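Local atomic coordinates of phospholipase C-beta (PLC-beta) (PDB entry 3QR0), a protein that belongs to the phospholipase C-beta family and combines a PH domain, EF-hand-like regions, a TIM-barrel core with bound calcium and a C2 domain. Residues I334-N339 / C364-L369; D395-I400 / N433-E438; V412-E417 / K464-K469; L439-P444 / V518-P523; I468-M473 / E512-L517. All blocks are in the same frame, centred on the assembly; numbering follows the deposited sequence.

Contact 1 (I334-N339 / C364-L369); sequences INSSHN and CRCLEL. With CA (calcium ion), chain B.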
# COMPACT_ATOMS: atom_id res chain seq x y z
N ILE A 334 -6.79 -3.65 11.62
CA ILE A 334 -5.35 -3.65 11.88
C ILE A 334 -4.66 -4.54 10.84
O ILE A 334 -4.97 -5.72 10.71
CB ILE A 334 -5.04 -4.16 13.30
CG1 ILE A 334 -5.84 -3.37 14.35
CG2 ILE A 334 -3.54 -4.09 13.60
CD1 ILE A 334 -5.61 -3.82 15.79
N ASN A 335 -3.73 -3.95 10.09
CA ASN A 335 -3.05 -4.61 8.98
C ASN A 335 -2.27 -5.84 9.48
O ASN A 335 -1.39 -5.70 10.36
CB ASN A 335 -2.14 -3.59 8.29
CG ASN A 335 -1.58 -4.07 6.96
OD1 ASN A 335 -1.85 -5.17 6.50
ND2 ASN A 335 -0.79 -3.21 6.34
N SER A 336 -2.60 -7.02 8.94
CA SER A 336 -2.17 -8.30 9.51
C SER A 336 -1.63 -9.32 8.50
O SER A 336 -2.21 -9.53 7.43
CB SER A 336 -3.34 -8.94 10.26
OG SER A 336 -3.78 -8.10 11.31
N SER A 337 -0.54 -9.99 8.90
CA SER A 337 0.15 -10.97 8.07
C SER A 337 0.03 -12.39 8.66
O SER A 337 0.16 -12.57 9.87
CB SER A 337 1.63 -10.58 7.97
OG SER A 337 2.42 -11.67 7.57
N HIS A 338 -0.20 -13.38 7.79
CA HIS A 338 -0.24 -14.80 8.17
C HIS A 338 1.07 -15.53 7.81
O HIS A 338 1.66 -15.25 6.76
CB HIS A 338 -1.40 -15.50 7.45
CG HIS A 338 -1.40 -16.99 7.61
ND1 HIS A 338 -1.15 -17.86 6.57
CD2 HIS A 338 -1.61 -17.77 8.70
CE1 HIS A 338 -1.21 -19.11 7.01
NE2 HIS A 338 -1.48 -19.08 8.30
N ASN A 339 1.48 -16.49 8.65
CA ASN A 339 2.75 -17.25 8.50
C ASN A 339 3.79 -16.38 7.81
O ASN A 339 4.27 -16.68 6.71
CB ASN A 339 2.55 -18.59 7.74
CG ASN A 339 1.96 -19.71 8.61
OD1 ASN A 339 1.79 -19.57 9.82
ND2 ASN A 339 1.64 -20.84 7.97
N CYS A 364 2.31 -3.08 8.03
CA CYS A 364 1.69 -4.22 8.70
C CYS A 364 2.01 -4.20 10.20
O CYS A 364 3.16 -3.94 10.58
CB CYS A 364 2.18 -5.53 8.10
SG CYS A 364 1.27 -6.97 8.65
N ARG A 365 1.01 -4.47 11.04
CA ARG A 365 1.16 -4.38 12.50
C ARG A 365 1.09 -5.73 13.22
O ARG A 365 1.52 -5.83 14.37
CB ARG A 365 0.10 -3.45 13.11
CG ARG A 365 0.13 -2.01 12.59
CD ARG A 365 1.36 -1.24 13.09
NE ARG A 365 2.49 -1.44 12.20
CZ ARG A 365 3.76 -1.17 12.47
NH1 ARG A 365 4.13 -0.64 13.64
NH2 ARG A 365 4.68 -1.42 11.55
N CYS A 366 0.54 -6.75 12.58
CA CYS A 366 0.34 -8.03 13.24
C CYS A 366 1.03 -9.13 12.44
O CYS A 366 0.74 -9.31 11.25
CB CYS A 366 -1.15 -8.34 13.41
SG CYS A 366 -1.50 -9.90 14.31
N LEU A 367 1.93 -9.84 13.10
CA LEU A 367 2.79 -10.83 12.46
C LEU A 367 2.61 -12.17 13.13
O LEU A 367 2.12 -12.24 14.26
CB LEU A 367 4.26 -10.42 12.60
CG LEU A 367 4.62 -8.96 12.37
CD1 LEU A 367 6.09 -8.74 12.74
CD2 LEU A 367 4.36 -8.53 10.94
N GLU A 368 3.03 -13.23 12.44
CA GLU A 368 2.96 -14.56 13.00
C GLU A 368 4.34 -15.21 13.06
O GLU A 368 5.14 -15.11 12.12
CB GLU A 368 2.02 -15.42 12.17
CG GLU A 368 1.76 -16.80 12.77
CD GLU A 368 0.63 -17.53 12.08
OE1 GLU A 368 0.10 -16.99 11.09
OE2 GLU A 368 0.27 -18.64 12.52
N LEU A 369 4.61 -15.87 14.18
CA LEU A 369 5.85 -16.60 14.41
C LEU A 369 5.47 -18.01 14.86
O LEU A 369 4.91 -18.19 15.95
CB LEU A 369 6.70 -15.91 15.49
CG LEU A 369 7.30 -14.51 15.23
CD1 LEU A 369 6.25 -13.41 15.15
CD2 LEU A 369 8.32 -14.16 16.32
CA CA B . 1.06 -20.71 11.66
O HOH W 1 -1.12 -20.69 10.59
O HOH W 2 0.65 -22.76 10.37
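Backbone bonds hold the upstream half of this contact. The carbonyl N335 O takes two donors, R365 N at 2.8 Å and C366 N at 3.1 Å. The first comes from above the carbonyl plane, the second lies in it. S337 N then bonds to C366 O at 2.8 Å, almost straight along the C=O axis. S336 and C366 thus form a single beta bridge. S336 OG donates to I334 O and packs beside C366 CB.

Metal and charge interactions dominate the other half. N339 and E368 lie side by side and both reach the calcium ion. N339 OD1 binds it at 2.3 Å and E368 OE2 at 2.4 Å. Q346 holds N339 ND2. E368 OE1 accepts from N339 N at 2.8 Å, from above the carboxylate plane, and sits 3.0 Å from H338 CD2. R570 forms a salt bridge to the same oxygen. H338 NE2 bonds to water 1, itself a calcium ligand, and H338 ND1 to N599 OD1.

D370 and E417 complete the protein ligands. Strand 366-372 lies between the 334-339 loop and strand 412-418, with helices 354-361 and 393-403 packed on L367.

Contact 2 (D395-I400 / N433-E438); sequences DVVYAI and NEAFGE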
# COMPACT_ATOMS: atom_id res chain seq x y z
N ASP A 395 17.14 -14.45 15.42
CA ASP A 395 17.32 -13.58 14.26
C ASP A 395 16.03 -12.84 13.90
O ASP A 395 16.05 -11.65 13.60
CB ASP A 395 17.81 -14.36 13.03
CG ASP A 395 19.25 -14.84 13.17
OD1 ASP A 395 19.97 -14.37 14.08
OD2 ASP A 395 19.67 -15.69 12.36
N VAL A 396 14.90 -13.54 13.93
CA VAL A 396 13.61 -12.92 13.61
C VAL A 396 13.26 -11.77 14.58
O VAL A 396 12.90 -10.68 14.14
CB VAL A 396 12.46 -13.96 13.57
CG1 VAL A 396 11.11 -13.28 13.52
CG2 VAL A 396 12.63 -14.90 12.37
N VAL A 397 13.39 -12.00 15.88
CA VAL A 397 13.00 -10.95 16.84
C VAL A 397 13.90 -9.71 16.79
O VAL A 397 13.43 -8.59 16.98
CB VAL A 397 12.83 -11.46 18.30
CG1 VAL A 397 11.59 -12.36 18.41
CG2 VAL A 397 14.08 -12.18 18.78
N TYR A 398 15.18 -9.90 16.52
CA TYR A 398 16.08 -8.76 16.28
C TYR A 398 15.71 -8.02 14.98
O TYR A 398 15.86 -6.80 14.90
CB TYR A 398 17.55 -9.20 16.30
CG TYR A 398 18.10 -9.28 17.70
CD1 TYR A 398 18.59 -8.14 18.33
CD2 TYR A 398 18.09 -10.47 18.41
CE1 TYR A 398 19.09 -8.19 19.62
CE2 TYR A 398 18.58 -10.54 19.72
CZ TYR A 398 19.08 -9.39 20.31
OH TYR A 398 19.56 -9.43 21.60
N ALA A 399 15.22 -8.76 13.98
CA ALA A 399 14.69 -8.16 12.75
C ALA A 399 13.43 -7.34 13.03
O ALA A 399 13.30 -6.20 12.57
CB ALA A 399 14.37 -9.25 11.72
N ILE A 400 12.51 -7.92 13.79
CA ILE A 400 11.30 -7.22 14.20
C ILE A 400 11.63 -5.95 14.99
O ILE A 400 11.07 -4.89 14.74
CB ILE A 400 10.36 -8.14 15.03
CG1 ILE A 400 9.78 -9.26 14.14
CG2 ILE A 400 9.21 -7.34 15.64
CD1 ILE A 400 9.10 -10.38 14.88
N ASN A 433 12.82 -10.38 25.36
CA ASN A 433 13.26 -9.36 26.31
C ASN A 433 14.50 -8.63 25.82
O ASN A 433 14.55 -7.40 25.80
CB ASN A 433 13.50 -9.97 27.69
CG ASN A 433 12.20 -10.27 28.43
OD1 ASN A 433 11.38 -9.38 28.64
ND2 ASN A 433 12.03 -11.52 28.84
N GLU A 434 15.50 -9.40 25.39
CA GLU A 434 16.77 -8.83 24.96
C GLU A 434 16.66 -8.07 23.64
O GLU A 434 17.28 -7.02 23.48
CB GLU A 434 17.85 -9.91 24.88
CG GLU A 434 18.23 -10.46 26.25
CD GLU A 434 19.19 -11.65 26.19
OE1 GLU A 434 19.58 -12.07 25.08
OE2 GLU A 434 19.54 -12.17 27.27
N ALA A 435 15.86 -8.58 22.71
CA ALA A 435 15.71 -7.95 21.40
C ALA A 435 14.85 -6.68 21.47
O ALA A 435 15.20 -5.67 20.86
CB ALA A 435 15.11 -8.93 20.39
N PHE A 436 13.74 -6.75 22.20
CA PHE A 436 12.76 -5.66 22.21
C PHE A 436 12.98 -4.62 23.29
O PHE A 436 12.62 -3.46 23.09
CB PHE A 436 11.33 -6.21 22.37
CG PHE A 436 10.92 -7.20 21.30
CD1 PHE A 436 11.31 -7.03 19.98
CD2 PHE A 436 10.12 -8.28 21.63
CE1 PHE A 436 10.92 -7.94 19.01
CE2 PHE A 436 9.72 -9.19 20.65
CZ PHE A 436 10.12 -9.03 19.35
N GLY A 437 13.54 -5.02 24.43
CA GLY A 437 13.74 -4.13 25.57
C GLY A 437 12.46 -3.39 25.96
O GLY A 437 11.43 -4.01 26.22
N GLU A 438 12.55 -2.06 25.98
CA GLU A 438 11.44 -1.18 26.38
C GLU A 438 10.20 -1.30 25.48
O GLU A 438 9.09 -1.03 25.93
CB GLU A 438 11.91 0.28 26.37
CG GLU A 438 10.97 1.24 27.08
CD GLU A 438 11.46 2.67 27.04
OE1 GLU A 438 11.77 3.17 25.94
OE2 GLU A 438 11.52 3.29 28.11
O HOH W 3 19.82 -11.88 22.65
O HOH W 4 20.54 -7.14 22.51
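A435 is the centre of this helix-helix contact. Its CB stands over the middle of the Y398 ring, 3.8 Å from the centroid and 6° off the ring normal, a CH-pi contact. The same methyl touches V397 CG2 at 3.8 Å. Beside it, the tip of the F436 ring meets helix 393-403. F436 CZ lies 3.8 Å from V397 CG1, the two side chains crossing at about a right angle. F436 CE1 lies 3.8 Å from I400 CG2.

The next shell is polar. Two waters lie in the plane of the Y398 ring, at its edge, and bond to its OH. Water 3 also donates to E434 OE1, and water 4 makes a weak bond to E434 O. They tie the hydroxyl to helix 422-436 without a direct bond. E434 OE2 is engaged by Q430.

V397, I400 and F436 are buried, while E434 is on the exposed side. Beneath the two helices lies the sheet: I400 packs on L367 and L369 of strand 366-372, and both I400 and F436 rest on L414 of strand 412-418.

Contact 3 (V412-E417 / K464-K469); sequences VILSFE and KKILIK. With CA (calcium ion), chain B.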
# COMPACT_ATOMS: atom_id res chain seq x y z
N VAL A 412 2.45 -3.08 17.57
CA VAL A 412 2.63 -4.31 16.82
C VAL A 412 2.15 -5.46 17.69
O VAL A 412 2.35 -5.46 18.90
CB VAL A 412 4.10 -4.50 16.40
CG1 VAL A 412 4.38 -5.95 15.96
CG2 VAL A 412 4.45 -3.51 15.29
N ILE A 413 1.48 -6.43 17.07
CA ILE A 413 1.03 -7.63 17.76
C ILE A 413 1.73 -8.83 17.13
O ILE A 413 1.69 -9.01 15.91
CB ILE A 413 -0.50 -7.79 17.66
CG1 ILE A 413 -1.22 -6.62 18.35
CG2 ILE A 413 -0.94 -9.11 18.31
CD1 ILE A 413 -2.70 -6.45 17.94
N LEU A 414 2.40 -9.63 17.95
CA LEU A 414 3.06 -10.83 17.48
C LEU A 414 2.25 -12.05 17.86
O LEU A 414 2.06 -12.33 19.04
CB LEU A 414 4.47 -10.94 18.06
CG LEU A 414 5.39 -9.74 17.82
CD1 LEU A 414 6.77 -10.02 18.42
CD2 LEU A 414 5.51 -9.41 16.34
N SER A 415 1.75 -12.75 16.85
CA SER A 415 0.96 -13.96 17.04
C SER A 415 1.92 -15.15 17.09
O SER A 415 2.49 -15.54 16.07
CB SER A 415 -0.06 -14.12 15.90
OG SER A 415 -0.80 -15.32 16.04
N PHE A 416 2.11 -15.68 18.30
CA PHE A 416 2.93 -16.86 18.51
C PHE A 416 2.10 -18.13 18.35
O PHE A 416 1.09 -18.31 19.02
CB PHE A 416 3.55 -16.85 19.92
CG PHE A 416 4.78 -15.99 20.04
CD1 PHE A 416 5.99 -16.54 20.43
CD2 PHE A 416 4.73 -14.63 19.77
CE1 PHE A 416 7.14 -15.74 20.55
CE2 PHE A 416 5.86 -13.83 19.89
CZ PHE A 416 7.07 -14.38 20.28
N GLU A 417 2.53 -19.01 17.46
CA GLU A 417 2.04 -20.38 17.43
C GLU A 417 3.17 -21.19 18.05
O GLU A 417 4.18 -21.47 17.41
CB GLU A 417 1.73 -20.82 16.01
CG GLU A 417 0.92 -22.09 15.92
CD GLU A 417 0.87 -22.63 14.51
OE1 GLU A 417 0.41 -21.90 13.60
OE2 GLU A 417 1.29 -23.79 14.31
N LYS A 464 4.61 2.57 19.90
CA LYS A 464 5.95 2.02 20.07
C LYS A 464 5.99 0.85 21.05
O LYS A 464 6.99 0.64 21.74
CB LYS A 464 6.93 3.12 20.53
CG LYS A 464 7.01 4.32 19.57
CD LYS A 464 8.22 4.25 18.67
CE LYS A 464 9.49 4.64 19.41
NZ LYS A 464 10.70 4.00 18.80
N LYS A 465 4.91 0.07 21.10
CA LYS A 465 4.86 -1.13 21.93
C LYS A 465 4.57 -2.38 21.10
O LYS A 465 3.81 -2.34 20.13
CB LYS A 465 3.81 -0.99 23.04
CG LYS A 465 4.06 0.16 24.01
CD LYS A 465 5.29 -0.08 24.87
CE LYS A 465 5.60 1.11 25.76
NZ LYS A 465 6.96 0.95 26.35
N ILE A 466 5.21 -3.48 21.49
CA ILE A 466 5.03 -4.79 20.88
C ILE A 466 4.27 -5.65 21.87
O ILE A 466 4.69 -5.80 23.03
CB ILE A 466 6.39 -5.44 20.55
CG1 ILE A 466 7.09 -4.66 19.43
CG2 ILE A 466 6.21 -6.91 20.14
CD1 ILE A 466 8.59 -4.91 19.36
N LEU A 467 3.13 -6.18 21.44
CA LEU A 467 2.30 -7.05 22.27
C LEU A 467 2.47 -8.49 21.84
O LEU A 467 2.59 -8.79 20.64
CB LEU A 467 0.83 -6.64 22.19
CG LEU A 467 0.48 -5.37 22.96
CD1 LEU A 467 0.79 -4.15 22.11
CD2 LEU A 467 -1.00 -5.37 23.37
N ILE A 468 2.48 -9.39 22.82
CA ILE A 468 2.64 -10.81 22.58
C ILE A 468 1.31 -11.52 22.72
O ILE A 468 0.69 -11.46 23.78
CB ILE A 468 3.63 -11.47 23.57
CG1 ILE A 468 4.97 -10.72 23.59
CG2 ILE A 468 3.84 -12.94 23.21
CD1 ILE A 468 5.66 -10.66 22.25
N LYS A 469 0.91 -12.20 21.65
CA LYS A 469 -0.26 -13.07 21.66
C LYS A 469 0.22 -14.51 21.76
O LYS A 469 0.80 -15.06 20.82
CB LYS A 469 -1.09 -12.86 20.39
CG LYS A 469 -2.20 -13.88 20.16
CD LYS A 469 -2.82 -13.72 18.78
CE LYS A 469 -3.55 -14.98 18.33
NZ LYS A 469 -2.65 -16.18 18.21
CA CA B . 1.06 -20.71 11.66
O HOH W 5 -1.02 -17.39 20.08
O HOH W 2 0.65 -22.76 10.37
O HOH W 1 -1.12 -20.69 10.59
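K469 NZ is held by two bonds: it donates to S415 OG at 3.0 Å and to water 5 at 2.8 Å. Water 5 donates to F416 O and K469 O, so it bridges the lysine tip and the two carbonyls. The setting is a pair of parallel strands, 412-417 and 466-469, in the TIM-barrel core. Helix 422-436 lies between them in sequence, giving a beta-alpha-beta crossover.

The strand axes are 24° apart. Five backbone bonds join them. V412 N donates to K465 O, L467 N to V412 O, L414 N to L467 O, K469 N to L414 O, and F416 N to K469 O. L467 N to V412 O is the straightest, at 2.8 Å and 175°.

I413, L467, S415 and K469 share one face. There the K469 chain runs alongside S415 and bends only at its last torsion to bring NZ to the hydroxyl. On the other face, L414 CD1 packs on I466 CG2 at 3.6 Å. F416 CD2 meets I468 CG2 at 3.9 Å, and F436 covers L414 and I466. Past this pairing, E417 OE2 bonds to H419 and T503, while E417 OE1 binds the calcium ion at 2.4 Å.

Contact 4 (L439-P444 / V518-P523); sequences LLLDKP and VNYIQP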
# COMPACT_ATOMS: atom_id res chain seq x y z
N LEU A 439 10.40 -1.69 24.22
CA LEU A 439 9.29 -1.86 23.27
C LEU A 439 8.28 -2.92 23.71
O LEU A 439 7.11 -2.86 23.35
CB LEU A 439 9.82 -2.24 21.88
CG LEU A 439 10.85 -1.31 21.23
CD1 LEU A 439 11.32 -1.91 19.90
CD2 LEU A 439 10.29 0.09 21.05
N LEU A 440 8.75 -3.91 24.47
CA LEU A 440 7.89 -5.02 24.88
C LEU A 440 6.90 -4.59 25.96
O LEU A 440 7.30 -4.09 27.01
CB LEU A 440 8.75 -6.17 25.40
CG LEU A 440 8.04 -7.48 25.72
CD1 LEU A 440 7.32 -8.03 24.49
CD2 LEU A 440 9.05 -8.49 26.25
N LEU A 441 5.61 -4.79 25.69
CA LEU A 441 4.57 -4.52 26.68
C LEU A 441 4.38 -5.78 27.52
O LEU A 441 3.57 -6.65 27.19
CB LEU A 441 3.25 -4.10 26.02
CG LEU A 441 2.21 -3.58 27.02
CD1 LEU A 441 2.58 -2.19 27.53
CD2 LEU A 441 0.82 -3.57 26.40
N ASP A 442 5.14 -5.87 28.60
CA ASP A 442 5.16 -7.07 29.45
C ASP A 442 4.27 -6.93 30.69
O ASP A 442 4.25 -7.83 31.53
CB ASP A 442 6.60 -7.41 29.86
CG ASP A 442 7.26 -6.32 30.68
OD1 ASP A 442 6.64 -5.25 30.87
OD2 ASP A 442 8.40 -6.53 31.14
N LYS A 443 3.53 -5.82 30.78
CA LYS A 443 2.66 -5.53 31.92
C LYS A 443 1.45 -4.69 31.49
O LYS A 443 1.56 -3.91 30.54
CB LYS A 443 3.42 -4.72 32.98
CG LYS A 443 4.21 -5.55 33.98
CD LYS A 443 4.71 -4.68 35.14
CE LYS A 443 3.56 -3.93 35.84
NZ LYS A 443 3.90 -3.51 37.23
N PRO A 444 0.32 -4.81 32.20
CA PRO A 444 -0.82 -3.91 31.94
C PRO A 444 -0.46 -2.45 32.23
O PRO A 444 0.37 -2.18 33.10
CB PRO A 444 -1.89 -4.39 32.93
CG PRO A 444 -1.51 -5.78 33.28
CD PRO A 444 -0.01 -5.82 33.23
N VAL A 518 2.11 -12.09 28.18
CA VAL A 518 0.78 -11.92 27.60
C VAL A 518 -0.11 -11.11 28.53
O VAL A 518 -0.10 -11.31 29.74
CB VAL A 518 0.11 -13.29 27.31
CG1 VAL A 518 -1.24 -13.10 26.64
CG2 VAL A 518 1.03 -14.15 26.44
N ASN A 519 -0.86 -10.17 27.95
CA ASN A 519 -1.79 -9.36 28.74
C ASN A 519 -3.07 -9.02 27.98
O ASN A 519 -4.10 -9.65 28.21
CB ASN A 519 -1.10 -8.09 29.30
CG ASN A 519 -0.09 -7.50 28.33
OD1 ASN A 519 -0.45 -7.02 27.26
ND2 ASN A 519 1.18 -7.51 28.72
N TYR A 520 -3.01 -8.05 27.06
CA TYR A 520 -4.22 -7.56 26.41
C TYR A 520 -4.68 -8.42 25.24
O TYR A 520 -5.84 -8.33 24.82
CB TYR A 520 -4.03 -6.11 25.94
CG TYR A 520 -3.86 -5.17 27.10
CD1 TYR A 520 -4.92 -4.91 27.96
CD2 TYR A 520 -2.63 -4.56 27.35
CE1 TYR A 520 -4.76 -4.06 29.04
CE2 TYR A 520 -2.47 -3.71 28.43
CZ TYR A 520 -3.54 -3.47 29.27
OH TYR A 520 -3.37 -2.62 30.34
N ILE A 521 -3.79 -9.24 24.70
CA ILE A 521 -4.11 -10.06 23.54
C ILE A 521 -4.00 -11.52 23.93
O ILE A 521 -3.09 -12.23 23.48
CB ILE A 521 -3.20 -9.76 22.33
CG1 ILE A 521 -2.94 -8.26 22.17
CG2 ILE A 521 -3.82 -10.33 21.06
CD1 ILE A 521 -4.18 -7.43 21.90
N GLN A 522 -4.92 -11.97 24.78
CA GLN A 522 -4.88 -13.33 25.29
C GLN A 522 -5.75 -14.25 24.43
O GLN A 522 -6.96 -14.12 24.43
CB GLN A 522 -5.36 -13.38 26.74
CG GLN A 522 -5.18 -14.74 27.36
CD GLN A 522 -5.77 -14.84 28.75
OE1 GLN A 522 -5.97 -13.83 29.43
NE2 GLN A 522 -6.03 -16.07 29.19
N PRO A 523 -5.12 -15.19 23.70
CA PRO A 523 -5.90 -16.10 22.87
C PRO A 523 -6.55 -17.18 23.71
O PRO A 523 -5.88 -17.85 24.49
CB PRO A 523 -4.85 -16.71 21.93
CG PRO A 523 -3.57 -16.64 22.70
CD PRO A 523 -3.69 -15.53 23.71
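N519 points its CB toward the 439-444 loop, and its amide does most of the polar work. The CG carbon comes within 3.9 Å of L441 O. ND2 donates to L441 O at 3.0 Å, in a nearly straight bond of 166°. The acceptor lies in the amide plane of N519, but the donor sits above the carbonyl plane of L441. The other branch, OD1, turns back on its own chain and accepts from Y520 N at 2.8 Å through a lone pair. Bonded at both ends, the amide has little freedom to rotate.

The ring edge of Y520 meets L441 CD2, 3.7 Å from Y520 CD2, and the two side chains cross at about a right angle. The tip is at P444: Y520 OH lies 3.3 Å from P444 CA. That hydroxyl is hydrogen-bonded to H448 O and I445 N, just downstream of the proline.

The contact joins the loop after helix 422-436, in the X region of the TIM-barrel core, to the chain leading into strand 522-523, in the Y region. One hydrogen bond from a side-chain amide and the tyrosine contacts, rather than strand pairing, therefore link the two regions here.

Contact 5 (I468-M473 / E512-L517); sequences IKNKKM and EEMSAL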
# COMPACT_ATOMS: atom_id res chain seq x y z
N ILE A 468 2.48 -9.39 22.82
CA ILE A 468 2.64 -10.81 22.58
C ILE A 468 1.31 -11.52 22.72
O ILE A 468 0.69 -11.46 23.78
CB ILE A 468 3.63 -11.47 23.57
CG1 ILE A 468 4.97 -10.72 23.59
CG2 ILE A 468 3.84 -12.94 23.21
CD1 ILE A 468 5.66 -10.66 22.25
N LYS A 469 0.91 -12.20 21.65
CA LYS A 469 -0.26 -13.07 21.66
C LYS A 469 0.22 -14.51 21.76
O LYS A 469 0.80 -15.06 20.82
CB LYS A 469 -1.09 -12.86 20.39
CG LYS A 469 -2.20 -13.88 20.16
CD LYS A 469 -2.82 -13.72 18.78
CE LYS A 469 -3.55 -14.98 18.33
NZ LYS A 469 -2.65 -16.18 18.21
N ASN A 470 -0.01 -15.11 22.93
CA ASN A 470 0.40 -16.47 23.23
C ASN A 470 -0.51 -17.02 24.31
O ASN A 470 -1.05 -16.24 25.11
CB ASN A 470 1.86 -16.50 23.69
CG ASN A 470 2.43 -17.91 23.76
OD1 ASN A 470 3.07 -18.37 22.81
ND2 ASN A 470 2.23 -18.59 24.88
N LYS A 471 -0.69 -18.33 24.34
CA LYS A 471 -1.46 -18.97 25.41
C LYS A 471 -0.89 -18.54 26.76
O LYS A 471 0.32 -18.35 26.89
CB LYS A 471 -1.42 -20.49 25.28
CG LYS A 471 -2.18 -21.05 24.09
CD LYS A 471 -1.75 -22.48 23.76
CE LYS A 471 -2.17 -23.48 24.83
NZ LYS A 471 -1.93 -24.89 24.38
N LYS A 472 -1.77 -18.36 27.73
CA LYS A 472 -1.35 -18.13 29.11
C LYS A 472 -1.40 -19.47 29.84
O LYS A 472 -1.88 -20.46 29.29
CB LYS A 472 -2.22 -17.08 29.80
CG LYS A 472 -1.89 -15.65 29.37
CD LYS A 472 -2.56 -14.59 30.25
CE LYS A 472 -1.80 -14.34 31.54
NZ LYS A 472 -0.53 -13.59 31.34
N MET A 473 -0.89 -19.49 31.07
CA MET A 473 -0.82 -20.73 31.84
C MET A 473 -2.20 -21.31 32.11
O MET A 473 -3.14 -20.58 32.45
CB MET A 473 -0.05 -20.52 33.15
CG MET A 473 1.45 -20.37 32.95
SD MET A 473 2.41 -21.21 34.21
CE MET A 473 2.03 -22.93 33.83
N GLU A 512 5.75 -20.51 32.02
CA GLU A 512 5.44 -19.31 32.80
C GLU A 512 6.13 -18.05 32.24
O GLU A 512 5.55 -16.97 32.29
CB GLU A 512 5.80 -19.51 34.28
CG GLU A 512 5.35 -18.37 35.19
CD GLU A 512 5.03 -18.82 36.61
OE1 GLU A 512 5.70 -19.73 37.13
OE2 GLU A 512 4.10 -18.24 37.21
N GLU A 513 7.33 -18.19 31.69
CA GLU A 513 8.06 -17.05 31.13
C GLU A 513 7.37 -16.47 29.89
O GLU A 513 7.43 -15.26 29.66
CB GLU A 513 9.51 -17.40 30.77
CG GLU A 513 10.43 -17.62 31.97
CD GLU A 513 10.40 -19.03 32.51
OE1 GLU A 513 11.28 -19.35 33.34
OE2 GLU A 513 9.52 -19.83 32.11
N MET A 514 6.75 -17.33 29.08
CA MET A 514 6.00 -16.86 27.91
C MET A 514 4.64 -16.34 28.33
O MET A 514 4.23 -15.26 27.90
CB MET A 514 5.82 -17.97 26.86
CG MET A 514 7.01 -18.15 25.92
SD MET A 514 7.51 -16.63 25.07
CE MET A 514 6.01 -16.25 24.15
N SER A 515 3.95 -17.09 29.18
CA SER A 515 2.68 -16.65 29.76
C SER A 515 2.78 -15.23 30.34
O SER A 515 1.90 -14.41 30.11
CB SER A 515 2.23 -17.63 30.84
OG SER A 515 0.91 -17.36 31.27
N ALA A 516 3.88 -14.96 31.05
CA ALA A 516 4.12 -13.67 31.71
C ALA A 516 4.11 -12.46 30.78
O ALA A 516 3.82 -11.35 31.20
CB ALA A 516 5.44 -13.71 32.49
N LEU A 517 4.44 -12.67 29.51
CA LEU A 517 4.48 -11.58 28.53
C LEU A 517 3.11 -11.25 27.92
O LEU A 517 2.98 -10.25 27.22
CB LEU A 517 5.47 -11.91 27.41
CG LEU A 517 6.89 -12.28 27.86
CD1 LEU A 517 7.73 -12.63 26.65
CD2 LEU A 517 7.54 -11.16 28.66
O HOH W 6 2.16 -8.36 25.49
O HOH W 7 1.02 -15.65 33.46
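This is a loop-to-helix contact, partly buried, at the end of strand 466-469, where the X and Y regions of the TIM-barrel core come together. The chain leaving the strand runs past helix 512-515 and is fastened mainly to S515.

The S515 hydroxyl is anti to the backbone N (chi1 -171°) and faces the loop. S515 OG accepts from M473 N at 2.8 Å, with a bent angle of 140°, and also bonds to water 7. S515 O is gripped by K472 NZ at 2.8 Å, from above the carbonyl plane. The K472 chain bends at its last two torsions to get there, and its ammonium has a second carbonyl partner, V518 O. The ammonium donates to two backbone oxygens and probably polarises both.

M473 extends the contact at the exposed side, with SD 3.8 Å from E512 CB. At the inner side M514 is curled, and its CE meets N470 OD1 at 3.9 Å and I468 CG2 at 4.1 Å. N470 ND2 turns to K471 O at 2.8 Å, while N418 holds N470 OD1. L517 CB lies alongside I468 CG1 at 4.0 Å, and water 6 bridges I468 N and L517 O.

Around this, M514 is wedged between F416 of strand 412-418 and residues Q425, L428 and A429 of helix 422-436. V518, ahead of strand 522-523, touches N470, and P523 within that strand touches K469.

How the contacts relate
Contacts 1 and 3 are the buried ones. They share the mixed sheet, where strand 366-372 pairs with strand 412-418. N339, E368 and E417 of the calcium site belong to them, and D370 follows on strand 366-372. Both combine backbone bonding with metal coordination; contact 3 adds an apolar face and a lysine-serine bond. Contact 2 covers that sheet with two helices and is mostly apolar, with water-mediated bonds on its exposed side. Contacts 4 and 5, partly buried, connect the X and Y regions through one bond in contact 4 and two in contact 5, each between a side chain and the backbone. Contact 5 shares I468 and K469 with contact 3. I466 bonds to L439 and L441 of contact 4.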